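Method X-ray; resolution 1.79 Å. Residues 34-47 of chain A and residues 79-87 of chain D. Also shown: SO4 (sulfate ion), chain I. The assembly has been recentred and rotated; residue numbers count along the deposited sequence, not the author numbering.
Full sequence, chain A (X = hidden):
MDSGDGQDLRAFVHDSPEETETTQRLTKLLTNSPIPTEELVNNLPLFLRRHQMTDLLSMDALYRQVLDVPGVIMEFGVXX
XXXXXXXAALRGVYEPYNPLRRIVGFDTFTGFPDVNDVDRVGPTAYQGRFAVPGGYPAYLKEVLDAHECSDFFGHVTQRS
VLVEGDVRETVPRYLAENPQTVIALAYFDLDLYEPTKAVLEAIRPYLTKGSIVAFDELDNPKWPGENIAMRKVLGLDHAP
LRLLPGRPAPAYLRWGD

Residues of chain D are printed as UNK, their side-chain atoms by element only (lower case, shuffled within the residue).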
# COMPACT_ATOMS: atom_id res chain seq x y z
N PRO A 34 -6.97 -33.05 38.57
CA PRO A 34 -5.72 -33.37 39.28
C PRO A 34 -4.70 -32.24 39.24
O PRO A 34 -3.66 -32.35 39.90
CB PRO A 34 -5.22 -34.63 38.54
CG PRO A 34 -5.73 -34.48 37.15
CD PRO A 34 -7.04 -33.71 37.25
N ILE A 35 -4.94 -31.18 38.48
CA ILE A 35 -4.07 -29.99 38.56
C ILE A 35 -4.13 -29.44 39.99
O ILE A 35 -5.23 -29.35 40.56
CB ILE A 35 -4.52 -28.93 37.55
CG1 ILE A 35 -4.50 -29.51 36.13
CG2 ILE A 35 -3.66 -27.70 37.64
CD1 ILE A 35 -5.05 -28.54 35.06
N PRO A 36 -3.00 -29.07 40.61
CA PRO A 36 -3.08 -28.45 41.94
C PRO A 36 -3.94 -27.19 41.87
O PRO A 36 -3.84 -26.41 40.92
CB PRO A 36 -1.63 -28.12 42.29
CG PRO A 36 -0.81 -29.02 41.44
CD PRO A 36 -1.60 -29.28 40.18
N THR A 37 -4.80 -27.00 42.88
CA THR A 37 -5.75 -25.89 42.82
C THR A 37 -5.04 -24.57 42.54
O THR A 37 -5.55 -23.73 41.79
CB THR A 37 -6.53 -25.83 44.14
OG1 THR A 37 -7.26 -27.06 44.31
CG2 THR A 37 -7.51 -24.64 44.15
N GLU A 38 -3.85 -24.39 43.11
CA GLU A 38 -3.14 -23.12 42.96
C GLU A 38 -2.58 -22.90 41.55
O GLU A 38 -2.11 -21.80 41.25
CB GLU A 38 -2.02 -23.04 43.99
CG GLU A 38 -0.96 -24.14 43.90
CD GLU A 38 -1.27 -25.41 44.71
OE1 GLU A 38 -2.45 -25.68 45.06
OE2 GLU A 38 -0.31 -26.16 44.98
N GLU A 39 -2.66 -23.90 40.69
CA GLU A 39 -2.25 -23.76 39.30
C GLU A 39 -3.40 -23.64 38.32
O GLU A 39 -3.15 -23.40 37.13
CB GLU A 39 -1.36 -24.95 38.89
CG GLU A 39 0.00 -24.94 39.53
CD GLU A 39 0.99 -24.02 38.81
OE1 GLU A 39 0.70 -23.55 37.66
OE2 GLU A 39 2.05 -23.77 39.39
N LEU A 40 -4.65 -23.74 38.78
CA LEU A 40 -5.76 -23.70 37.84
C LEU A 40 -5.80 -22.39 37.08
O LEU A 40 -6.13 -22.38 35.89
CB LEU A 40 -7.09 -23.94 38.55
CG LEU A 40 -7.29 -25.34 39.12
CD1 LEU A 40 -8.52 -25.37 40.02
CD2 LEU A 40 -7.44 -26.36 38.00
N VAL A 41 -5.51 -21.26 37.75
CA VAL A 41 -5.60 -19.97 37.06
C VAL A 41 -4.45 -19.76 36.08
O VAL A 41 -4.39 -18.73 35.40
CB VAL A 41 -5.66 -18.80 38.05
CG1 VAL A 41 -6.93 -18.86 38.86
CG2 VAL A 41 -4.43 -18.75 38.93
N ASN A 42 -3.52 -20.72 36.04
CA ASN A 42 -2.47 -20.75 35.03
C ASN A 42 -2.82 -21.67 33.86
O ASN A 42 -2.00 -21.84 32.96
CB ASN A 42 -1.15 -21.19 35.65
CG ASN A 42 -0.64 -20.19 36.70
OD1 ASN A 42 -0.94 -19.00 36.61
ND2 ASN A 42 0.10 -20.67 37.69
N ASN A 43 -4.00 -22.30 33.89
CA ASN A 43 -4.37 -23.30 32.89
C ASN A 43 -5.82 -23.17 32.46
O ASN A 43 -6.43 -24.15 32.01
CB ASN A 43 -4.12 -24.70 33.44
CG ASN A 43 -2.67 -24.99 33.52
OD1 ASN A 43 -2.06 -25.30 32.52
ND2 ASN A 43 -2.08 -24.81 34.70
N LEU A 44 -6.39 -21.97 32.56
CA LEU A 44 -7.80 -21.80 32.24
C LEU A 44 -8.11 -22.10 30.77
O LEU A 44 -9.25 -22.50 30.49
CB LEU A 44 -8.24 -20.38 32.61
CG LEU A 44 -8.03 -20.03 34.08
CD1 LEU A 44 -8.27 -18.54 34.31
CD2 LEU A 44 -8.95 -20.87 34.97
N PRO A 45 -7.20 -21.93 29.81
CA PRO A 45 -7.52 -22.35 28.43
C PRO A 45 -7.88 -23.81 28.29
O PRO A 45 -8.49 -24.17 27.28
CB PRO A 45 -6.25 -21.99 27.64
CG PRO A 45 -5.68 -20.81 28.40
CD PRO A 45 -5.94 -21.16 29.87
N LEU A 46 -7.53 -24.67 29.26
CA LEU A 46 -7.97 -26.06 29.17
C LEU A 46 -9.48 -26.15 29.15
O LEU A 46 -10.04 -27.06 28.52
CB LEU A 46 -7.41 -26.88 30.33
CG LEU A 46 -5.92 -27.22 30.30
CD1 LEU A 46 -5.59 -27.94 31.59
CD2 LEU A 46 -5.58 -28.08 29.11
N PHE A 47 -10.15 -25.20 29.77
CA PHE A 47 -11.59 -25.25 30.01
C PHE A 47 -12.37 -24.19 29.23
O PHE A 47 -13.60 -24.11 29.38
CB PHE A 47 -11.85 -25.13 31.51
CG PHE A 47 -10.92 -26.02 32.35
CD1 PHE A 47 -11.10 -27.39 32.39
CD2 PHE A 47 -9.86 -25.48 33.05
CE1 PHE A 47 -10.25 -28.18 33.12
CE2 PHE A 47 -9.00 -26.28 33.78
CZ PHE A 47 -9.21 -27.63 33.82
N UNK D 79 3.74 -29.24 29.77
CA UNK D 79 3.40 -28.88 31.16
C UNK D 79 2.03 -29.49 31.48
O UNK D 79 1.84 -30.70 31.31
c UNK D 79 8.44 -26.82 31.20
n UNK D 79 8.62 -27.45 32.36
c UNK D 79 3.50 -27.36 31.35
n UNK D 79 9.50 -26.41 30.51
c UNK D 79 5.99 -27.04 31.46
c UNK D 79 4.71 -26.69 30.72
n UNK D 79 7.20 -26.61 30.75
N UNK D 80 1.05 -28.71 31.95
CA UNK D 80 -0.27 -29.26 32.23
C UNK D 80 -1.18 -29.25 31.02
O UNK D 80 -2.29 -29.77 31.10
c UNK D 80 -0.97 -28.51 33.37
c UNK D 80 0.94 -27.89 36.60
c UNK D 80 -0.50 -29.93 35.40
c UNK D 80 0.78 -29.11 37.26
c UNK D 80 -0.35 -28.72 34.73
c UNK D 80 0.06 -30.13 36.67
c UNK D 80 0.36 -27.71 35.33
N UNK D 81 -0.73 -28.67 29.90
CA UNK D 81 -1.49 -28.67 28.67
C UNK D 81 -2.11 -27.34 28.27
O UNK D 81 -2.93 -27.32 27.35
N UNK D 82 -1.70 -26.24 28.91
CA UNK D 82 -2.27 -24.91 28.63
C UNK D 82 -2.33 -24.63 27.14
O UNK D 82 -3.37 -24.19 26.62
n UNK D 82 1.34 -19.68 30.32
n UNK D 82 2.80 -21.03 29.19
c UNK D 82 1.57 -20.76 29.58
n UNK D 82 0.58 -21.57 29.24
c UNK D 82 -1.46 -23.83 29.36
c UNK D 82 -0.81 -21.37 29.61
c UNK D 82 -1.72 -22.39 28.91
N UNK D 83 -1.24 -24.87 26.42
CA UNK D 83 -1.23 -24.50 25.00
C UNK D 83 -2.07 -25.45 24.17
O UNK D 83 -2.63 -25.05 23.15
c UNK D 83 1.02 -23.34 24.99
n UNK D 83 2.40 -23.37 25.04
c UNK D 83 2.84 -22.23 25.55
n UNK D 83 1.81 -21.46 25.83
c UNK D 83 0.65 -22.13 25.48
c UNK D 83 0.20 -24.47 24.46
N UNK D 84 -2.13 -26.72 24.55
CA UNK D 84 -2.92 -27.67 23.79
C UNK D 84 -4.40 -27.32 23.87
O UNK D 84 -5.10 -27.42 22.87
c UNK D 84 -1.19 -31.05 24.68
c UNK D 84 -1.25 -29.60 24.22
c UNK D 84 -2.69 -29.10 24.30
c UNK D 84 -0.60 -29.50 22.85
N UNK D 85 -4.89 -26.97 25.05
CA UNK D 85 -6.27 -26.50 25.15
C UNK D 85 -6.49 -25.24 24.34
O UNK D 85 -7.51 -25.10 23.65
N UNK D 86 -5.54 -24.30 24.40
CA UNK D 86 -5.67 -23.08 23.61
C UNK D 86 -5.81 -23.41 22.12
O UNK D 86 -6.71 -22.93 21.45
c UNK D 86 -4.46 -22.15 23.83
o UNK D 86 -4.32 -21.84 25.22
c UNK D 86 -4.63 -20.85 23.06
N UNK D 87 -4.91 -24.25 21.61
CA UNK D 87 -4.96 -24.62 20.19
C UNK D 87 -6.25 -25.36 19.84
O UNK D 87 -6.81 -25.15 18.76
c UNK D 87 -0.03 -24.73 20.37
c UNK D 87 -1.28 -25.40 20.36
c UNK D 87 -2.29 -23.47 19.37
c UNK D 87 -1.07 -22.81 19.39
c UNK D 87 -2.42 -24.76 19.87
c UNK D 87 0.05 -23.44 19.89
c UNK D 87 -3.74 -25.48 19.83
S SO4 I . 4.78 -18.86 31.80
O1 SO4 I . 5.62 -19.64 30.89
O2 SO4 I . 3.73 -18.20 31.04
O3 SO4 I . 4.12 -19.71 32.78
O4 SO4 I . 5.63 -17.89 32.49
O HOH W 1 0.33 -25.95 31.37

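Position 79 of chain D carries seven side-chain atoms: three carbons in a row, a nitrogen, then a carbon bearing two more nitrogens. That guanidinium identifies Arg79(D). Its end leads away from chain A, and its nearest approach to the other stretch is CB to OD1 of Asn43(A), 6.0 Å; its NE and NH2 are hydrogen-bonded elsewhere in the structure.

Position 80 has one carbon followed by a ring of six carbons, with no oxygen on the ring. It lies against Ile35(A), Pro36(A) and Glu39(A), and its CB is 3.5 Å from OD1 of Asn43(A). The residue is Phe80(D). Ile35(A) CG2 sits over one face of the ring, while CD of Pro36(A) approaches CZ of Phe80(D) at 3.8 Å. A flat, apolar ring suits this place because it can cover several neighbours at once, and no other residue of the stretch gives up so much surface to chain A.

Position 81 has no side-chain atoms and is therefore Gly81(D). With phi/psi of 108/13, a CB would be jammed against the carbonyl oxygen of the preceding residue, so the backbone by itself calls for glycine. The bare residue occupies the N-cap position, and its O lies 3.3 Å from CD2 of Leu46(A).

Position 82 again shows three carbons, a nitrogen and a carbon with two nitrogens, this time in a chain extended through chi1 and chi2 and bent at chi3 (p), whose CB lies 3.5 Å from OD1 of Asn43(A). It is Arg82(D). Its aliphatic part runs past chain A, with CD 3.6 Å from O of Asn42(A) and CG 4.3 Å from CG of Pro45(A), and carries the guanidinium to the sulfate, where NH1 donates a hydrogen bond of 2.9 Å to O2. A long side chain can thus pass the Asn42(A) and Asn43(A) oxygens and the Pro45(A) ring and still reach an anion.

Position 83 has one carbon and a five-membered ring of three carbons and two nitrogens: His83(D). It points away from chain A, and both ring nitrogens find partners elsewhere in the structure. Position 84 has four carbons forked at the second, which makes it Leu84(D), a buried apolar residue not in contact with chain A.

Position 85 again has no side-chain atoms. This is Gly85(D), and here the neighbour matters: an ideal CB would fall 2.9 Å from both O of Pro45(A) and CA of Leu46(A). Its absence lets the helix and chain A close to 4.4 Å between the CA atoms of Gly85(D) and Leu46(A).

Position 86 has one carbon bearing an oxygen and a carbon; the oxygen lies 3.1 Å from CB of Pro45(A). This is Thr86(D). OG1 donates to O of Arg82(D) at 2.9 Å, a bond back to the carbonyl one turn earlier in the helix. Position 87, one carbon and a six-carbon ring, is Phe87(D), out of reach of chain A.

The contact works by packing, without direct hydrogen bonds between the stretches: Phe80(D) lies against Ile35(A), Pro36(A) and Glu39(A), while Pro45(A) and Leu46(A) come close to the helix where Gly85(D) has no side chain. Water 1 supplies a polar bridge, donating to OD1 of Asn43(A) and accepting from the backbone N of Phe80(D) and of Arg82(D).

Chain D, residues 79-87: RFGRHLGTF
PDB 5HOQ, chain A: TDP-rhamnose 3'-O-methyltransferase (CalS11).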